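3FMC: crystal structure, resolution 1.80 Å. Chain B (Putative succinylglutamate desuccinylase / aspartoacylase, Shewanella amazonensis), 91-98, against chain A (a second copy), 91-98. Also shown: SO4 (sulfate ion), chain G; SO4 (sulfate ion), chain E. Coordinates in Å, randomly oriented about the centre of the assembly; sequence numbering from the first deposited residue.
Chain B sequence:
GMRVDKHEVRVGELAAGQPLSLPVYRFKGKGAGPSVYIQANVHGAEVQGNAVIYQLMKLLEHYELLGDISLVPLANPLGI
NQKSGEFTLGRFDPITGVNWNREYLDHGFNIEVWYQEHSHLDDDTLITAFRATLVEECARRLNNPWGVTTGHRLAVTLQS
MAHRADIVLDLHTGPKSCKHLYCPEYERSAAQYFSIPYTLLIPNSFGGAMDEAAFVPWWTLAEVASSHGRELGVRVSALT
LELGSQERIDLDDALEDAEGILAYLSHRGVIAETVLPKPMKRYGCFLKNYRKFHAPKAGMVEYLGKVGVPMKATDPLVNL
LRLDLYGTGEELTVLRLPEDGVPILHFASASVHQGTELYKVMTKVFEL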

# COMPACT_ATOMS: atom_id res chain seq x y z
N ARG B 91 6.11 -2.17 9.68
CA ARG B 91 6.30 -3.42 10.39
C ARG B 91 6.97 -4.52 9.62
O ARG B 91 7.65 -5.37 10.19
CB ARG B 91 4.91 -3.92 10.85
CG ARG B 91 4.93 -5.10 11.73
CD ARG B 91 3.56 -5.36 12.35
NE ARG B 91 3.65 -6.54 13.20
CZ ARG B 91 4.14 -6.57 14.45
NH1 ARG B 91 4.50 -5.47 15.09
NH2 ARG B 91 4.20 -7.72 15.08
N PHE B 92 6.77 -4.52 8.31
CA PHE B 92 7.28 -5.58 7.46
C PHE B 92 7.79 -5.03 6.12
O PHE B 92 7.43 -3.93 5.72
CB PHE B 92 6.23 -6.69 7.24
CG PHE B 92 4.88 -6.21 6.83
CD1 PHE B 92 4.64 -5.72 5.55
CD2 PHE B 92 3.83 -6.22 7.75
CE1 PHE B 92 3.39 -5.31 5.19
CE2 PHE B 92 2.58 -5.77 7.39
CZ PHE B 92 2.36 -5.32 6.12
N ASP B 93 8.61 -5.84 5.45
CA ASP B 93 9.10 -5.47 4.13
C ASP B 93 7.83 -5.35 3.22
O ASP B 93 7.09 -6.34 3.11
CB ASP B 93 10.07 -6.53 3.65
CG ASP B 93 10.67 -6.24 2.28
OD1 ASP B 93 10.06 -5.47 1.50
OD2 ASP B 93 11.70 -6.88 2.00
N PRO B 94 7.57 -4.16 2.65
CA PRO B 94 6.36 -4.00 1.83
C PRO B 94 6.32 -4.85 0.58
O PRO B 94 5.23 -5.07 0.01
CB PRO B 94 6.33 -2.51 1.50
CG PRO B 94 7.64 -2.00 1.77
CD PRO B 94 8.32 -2.90 2.74
N ILE B 95 7.49 -5.31 0.14
CA ILE B 95 7.60 -6.17 -1.03
C ILE B 95 7.14 -7.57 -0.70
O ILE B 95 6.35 -8.15 -1.42
CB ILE B 95 9.05 -6.23 -1.59
CG1 ILE B 95 9.54 -4.84 -2.01
CG2 ILE B 95 9.22 -7.29 -2.76
CD1 ILE B 95 11.04 -4.79 -2.45
N THR B 96 7.64 -8.12 0.41
CA THR B 96 7.46 -9.53 0.70
C THR B 96 6.54 -9.89 1.88
O THR B 96 6.10 -11.04 1.98
CB THR B 96 8.82 -10.22 1.01
OG1 THR B 96 9.37 -9.69 2.23
CG2 THR B 96 9.86 -10.05 -0.21
N GLY B 97 6.30 -8.92 2.74
CA GLY B 97 5.46 -9.09 3.92
C GLY B 97 6.17 -9.62 5.13
O GLY B 97 5.56 -9.77 6.19
N VAL B 98 7.49 -9.83 5.03
CA VAL B 98 8.25 -10.39 6.16
C VAL B 98 8.53 -9.34 7.22
O VAL B 98 9.10 -8.28 6.93
CB VAL B 98 9.56 -11.03 5.69
CG1 VAL B 98 10.38 -11.56 6.81
CG2 VAL B 98 9.26 -12.18 4.73
S SO4 G . 6.50 -8.36 17.23
O1 SO4 G . 5.91 -7.02 17.36
O2 SO4 G . 5.45 -9.34 17.01
O3 SO4 G . 7.16 -8.63 18.50
O4 SO4 G . 7.40 -8.57 16.04
S SO4 E . 5.00 -19.63 -2.16
O1 SO4 E . 6.29 -19.15 -1.69
O2 SO4 E . 4.01 -19.43 -1.05
O3 SO4 E . 5.09 -21.03 -2.63
O4 SO4 E . 4.67 -18.82 -3.36
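Chain A, residues 91-98: RFDPITGV

Chain A packs against chain B as a near-symmetric copy of the same loop. Neither stretch contains regular helix or strand, and the backbone torsions agree closely between the two. Phe92 is extended, with phi/psi of -141/161° in chain B and -144/163° in chain A. Pro94, Ile95 and Thr96 then follow with negative phi and psi, Gly97 takes a positive phi (86/3° in chain B, 89/4° in chain A), and Val98 returns to an extended conformation. Each loop is closed by its own backbone: Asp93 N donates to Val98 O at 2.9 Å in both chains, and Gly97 N donates to Asp93 O at 2.7 Å. The Asp93 side chain adds a further hydrogen bond within each turn, its OD1 accepting from Ile95 N at 2.9 Å in either copy.

The two loops meet at their glycines, where Gly97(B) CA lies 4.0 Å from Gly97(A) CA. The contacts are reciprocal: Phe92(B) lies on the 94-97 backbone of chain A, and Phe92(A) on the 94-97 backbone of chain B, so the loops meet turn to turn and do not run side by side in register. No direct hydrogen bond crosses between the stretches. At the centre Gly97(B) O and Gly97(A) O approach to 3.1 Å, two acceptors with no proton to share. Beside them run two CA-H...O contacts, Gly97(A) CA to Gly97(B) O and Gly97(B) CA to Gly97(A) O, both 3.5 Å. Such an approach needs a residue without a side chain: an ideal CB on Gly97(A) would fall 2.4 Å from Gly97(B) O and 2.8 Å from Phe92(B) CD2, and the converse holds for Gly97(B). The positive phi favours glycine as well.

Phe92 provides the main side-chain contact, and its ring covers the turn of the partner. With chi1 in the p well in both chains, Phe92(B) places one face over Gly97(A) CA, 3.9 Å from the ring centroid and 13° off the normal, a CH-pi contact that Phe92(A) repeats on Gly97(B) CA at 3.9 Å. The edge of the ring meets backbone carbonyls: Phe92(B) CE2 is 3.6 Å from Ile95(A) O, and Phe92(B) CZ is 3.7 Å from Pro94(A) O. The two rings themselves touch only loosely, Phe92(B) CE1 lying 4.3 Å from Phe92(A) CE1. The CA-to-CB bonds of Pro94, Ile95 and Thr96 point away from the partner, so that these residues present mainly backbone to the phenylalanine.

Water supplies the polar links that the direct contact lacks. Water 4 donates to Gly97(A) O at 2.8 Å and to Thr96(B) O at 2.7 Å. Water 1 accepts from Arg91(A) NE at 2.9 Å and donates to Thr96(B) O at 2.8 Å; water 3 joins Arg91(B) NE and Thr96(A) O at 2.9 and 2.8 Å. Beyond these bridges each guanidinium holds a sulfate, probably from the crystallisation liquor, with Arg91(B) NH1 donating to O1 of the chain G ion and Arg91(A) NH1 to O4 of the chain E ion, both at 3.1 Å.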

# COMPACT_ATOMS: atom_id res chain seq x y z
N ARG A 91 -0.54 -11.44 -2.26
CA ARG A 91 0.29 -12.52 -1.75
C ARG A 91 0.18 -12.74 -0.25
O ARG A 91 0.35 -13.87 0.24
CB ARG A 91 1.73 -12.25 -2.15
CG ARG A 91 2.67 -13.36 -1.81
CD ARG A 91 4.07 -13.14 -2.41
NE ARG A 91 4.94 -14.22 -1.96
CZ ARG A 91 4.97 -15.43 -2.50
NH1 ARG A 91 4.22 -15.73 -3.56
NH2 ARG A 91 5.79 -16.34 -1.99
N PHE A 92 -0.10 -11.66 0.46
CA PHE A 92 -0.18 -11.72 1.92
C PHE A 92 -1.27 -10.80 2.43
O PHE A 92 -1.73 -9.87 1.74
CB PHE A 92 1.19 -11.33 2.56
CG PHE A 92 1.83 -10.09 2.00
CD1 PHE A 92 1.38 -8.82 2.35
CD2 PHE A 92 2.91 -10.17 1.12
CE1 PHE A 92 1.98 -7.69 1.87
CE2 PHE A 92 3.49 -9.05 0.62
CZ PHE A 92 3.05 -7.80 0.99
N ASP A 93 -1.64 -11.06 3.68
CA ASP A 93 -2.60 -10.20 4.37
C ASP A 93 -1.99 -8.80 4.41
O ASP A 93 -0.91 -8.60 4.98
CB ASP A 93 -2.88 -10.76 5.76
CG ASP A 93 -3.94 -9.98 6.52
OD1 ASP A 93 -4.15 -8.80 6.23
OD2 ASP A 93 -4.56 -10.59 7.43
N PRO A 94 -2.66 -7.81 3.80
CA PRO A 94 -2.09 -6.45 3.73
C PRO A 94 -1.99 -5.78 5.11
O PRO A 94 -1.23 -4.82 5.29
CB PRO A 94 -3.03 -5.68 2.82
CG PRO A 94 -4.23 -6.51 2.63
CD PRO A 94 -3.98 -7.91 3.16
N ILE A 95 -2.75 -6.30 6.07
CA ILE A 95 -2.68 -5.79 7.44
C ILE A 95 -1.44 -6.30 8.17
O ILE A 95 -0.69 -5.52 8.78
CB ILE A 95 -3.95 -6.19 8.26
CG1 ILE A 95 -5.21 -5.61 7.61
CG2 ILE A 95 -3.87 -5.72 9.74
CD1 ILE A 95 -6.49 -6.02 8.35
N THR A 96 -1.19 -7.60 8.08
CA THR A 96 -0.13 -8.23 8.89
C THR A 96 1.11 -8.68 8.20
O THR A 96 2.14 -8.91 8.87
CB THR A 96 -0.71 -9.43 9.62
OG1 THR A 96 -1.04 -10.44 8.66
CG2 THR A 96 -1.95 -9.04 10.47
N GLY A 97 1.00 -8.86 6.87
CA GLY A 97 2.12 -9.29 6.02
C GLY A 97 2.22 -10.79 5.90
O GLY A 97 3.10 -11.31 5.22
N VAL A 98 1.25 -11.52 6.49
CA VAL A 98 1.34 -12.98 6.51
C VAL A 98 0.91 -13.55 5.18
O VAL A 98 -0.20 -13.33 4.76
CB VAL A 98 0.58 -13.61 7.71
CG1 VAL A 98 0.49 -15.16 7.57
CG2 VAL A 98 1.29 -13.15 9.05
O HOH W 1 6.58 -12.96 0.02
O HOH W 2 4.70 -9.91 8.78
O HOH W 3 2.60 -8.71 11.67
O HOH W 4 4.63 -12.80 3.48